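Transcription regulator AmtR (Mycobacterium smegmatis, PDB 5E57) probably acts as a TetR-family transcription factor that binds regulatory DNA and takes part in nitrogen regulation. Local coordinates at residues A18-T23 against G27-R32. Sequence-based numbering, arbitrary orientation.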
loop_
_atom_site.group_PDB
_atom_site.type_symbol
_atom_site.label_atom_id
_atom_site.label_comp_id
_atom_site.label_asym_id
_atom_site.label_seq_id
_atom_site.Cartn_x
_atom_site.Cartn_y
_atom_site.Cartn_z
ATOM N N ALA A 18 -6.059 -13.297 14.100
ATOM C CA ALA A 18 -5.189 -12.365 13.286
ATOM C C ALA A 18 -4.197 -13.212 12.493
ATOM O O ALA A 18 -3.870 -12.962 11.352
ATOM C CB ALA A 18 -4.467 -11.364 14.186
ATOM N N GLU A 19 -3.734 -14.263 13.114
ATOM C CA GLU A 19 -2.813 -15.148 12.429
ATOM C C GLU A 19 -3.455 -15.805 11.191
ATOM O O GLU A 19 -2.887 -15.795 10.097
ATOM C CB GLU A 19 -2.281 -16.219 13.380
ATOM C CG GLU A 19 -1.483 -17.272 12.610
ATOM C CD GLU A 19 -0.642 -18.174 13.505
ATOM O OE1 GLU A 19 -0.763 -18.101 14.724
ATOM O OE2 GLU A 19 0.118 -18.980 12.948
ATOM N N LEU A 20 -4.612 -16.421 11.385
ATOM C CA LEU A 20 -5.246 -17.194 10.351
ATOM C C LEU A 20 -5.755 -16.259 9.311
ATOM O O LEU A 20 -5.686 -16.567 8.110
ATOM C CB LEU A 20 -6.386 -18.039 10.928
ATOM C CG LEU A 20 -5.923 -19.088 11.929
ATOM C CD1 LEU A 20 -7.007 -19.419 12.907
ATOM C CD2 LEU A 20 -5.416 -20.334 11.196
ATOM N N PHE A 21 -6.285 -15.107 9.719
ATOM C CA PHE A 21 -6.815 -14.235 8.668
ATOM C C PHE A 21 -5.699 -13.710 7.807
ATOM O O PHE A 21 -5.886 -13.525 6.596
ATOM C CB PHE A 21 -7.571 -13.029 9.207
ATOM C CG PHE A 21 -8.838 -13.372 10.001
ATOM C CD1 PHE A 21 -9.450 -14.557 9.870
ATOM C CD2 PHE A 21 -9.422 -12.421 10.801
ATOM C CE1 PHE A 21 -10.604 -14.861 10.580
ATOM C CE2 PHE A 21 -10.567 -12.704 11.533
ATOM C CZ PHE A 21 -11.164 -13.940 11.422
ATOM N N THR A 22 -4.541 -13.399 8.406
ATOM C CA THR A 22 -3.469 -12.788 7.604
ATOM C C THR A 22 -2.612 -13.815 6.882
ATOM O O THR A 22 -1.967 -13.485 5.912
ATOM C CB THR A 22 -2.530 -11.955 8.440
ATOM O OG1 THR A 22 -2.113 -12.734 9.567
ATOM C CG2 THR A 22 -3.252 -10.701 8.906
ATOM N N THR A 23 -2.586 -15.044 7.355
ATOM C CA THR A 23 -1.731 -16.028 6.706
ATOM C C THR A 23 -2.495 -17.120 5.992
ATOM O O THR A 23 -1.913 -17.779 5.133
ATOM C CB THR A 23 -0.700 -16.659 7.705
ATOM O OG1 THR A 23 -1.376 -17.374 8.724
ATOM C CG2 THR A 23 0.135 -15.596 8.345
ATOM N N GLY A 27 -12.310 -15.295 4.532
ATOM C CA GLY A 27 -13.381 -16.208 4.061
ATOM C C GLY A 27 -13.110 -17.687 4.307
ATOM O O GLY A 27 -13.963 -18.406 4.750
ATOM N N SER A 28 -11.875 -18.095 4.065
ATOM C CA SER A 28 -11.356 -19.416 4.319
ATOM C C SER A 28 -11.252 -19.879 5.719
ATOM O O SER A 28 -11.039 -21.066 5.886
ATOM C CB SER A 28 -9.859 -19.422 3.978
ATOM O OG SER A 28 -9.788 -19.300 2.654
ATOM N N THR A 29 -11.206 -18.980 6.692
ATOM C CA THR A 29 -10.987 -19.389 8.109
ATOM C C THR A 29 -12.345 -19.457 8.842
ATOM O O THR A 29 -13.026 -18.469 8.953
ATOM C CB THR A 29 -10.054 -18.415 8.841
ATOM O OG1 THR A 29 -8.743 -18.400 8.235
ATOM C CG2 THR A 29 -9.919 -18.793 10.305
ATOM N N SER A 30 -12.713 -20.629 9.338
ATOM C CA SER A 30 -13.953 -20.847 10.047
ATOM C C SER A 30 -13.758 -20.517 11.500
ATOM O O SER A 30 -12.608 -20.542 12.030
ATOM C CB SER A 30 -14.356 -22.322 9.897
ATOM O OG SER A 30 -13.404 -23.142 10.579
ATOM N N THR A 31 -14.885 -20.264 12.195
ATOM C CA THR A 31 -14.832 -20.097 13.626
ATOM C C THR A 31 -14.370 -21.394 14.297
ATOM O O THR A 31 -13.805 -21.366 15.382
ATOM C CB THR A 31 -16.146 -19.546 14.228
ATOM O OG1 THR A 31 -17.257 -20.312 13.786
ATOM C CG2 THR A 31 -16.321 -18.105 13.783
ATOM N N ARG A 32 -14.554 -22.515 13.613
ATOM C CA ARG A 32 -14.157 -23.811 14.161
ATOM C C ARG A 32 -12.638 -23.864 14.226
ATOM O O ARG A 32 -12.090 -24.310 15.234
ATOM C CB ARG A 32 -14.757 -24.951 13.316
#
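Thr29 packs its side chain against Leu20 and Phe21 on the last turns of helix 9-23, crossing each at about a right angle. The contact is van der Waals and mostly carbon to carbon. Thr29 CG2 lies 3.7 Å from Leu20 CB and 4.0 Å from Leu20 CD1. Thr29 CB meets the edge of the Phe21 ring, in the ring plane, 4.0 Å from Phe21 CE1. Thr29 OG1 sits beside the backbone N (chi1 -62°), which leaves CG2 anti to that N, where it touches both Leu20 CB and Phe21 CE1. Ile34 of helix 31-38 touches all three side chains. Tyr26 packs edge-to-face with Phe21.

No hydrogen bond crosses between the two segments. Thr29 OG1 rests against Leu20 CB and lies 3.6 Å from Leu20 O. This is no hydrogen bond; OG1 is hydrogen-bonded to Gly25 O. Within the helix, Thr22 OG1 donates to Ala18 O (2.5 Å), tilted 20° from the carbonyl plane. Thr23 OG1 donates to Glu19 O (2.6 Å) from above its plane, across it from Thr23 N. Ser30 is the N-cap of helix 31-38.

Thr29 thus joins helix 9-23 to the start of the predicted helix-turn-helix motif, within the N-terminal three-helix DNA-binding domain of TetR-family regulators.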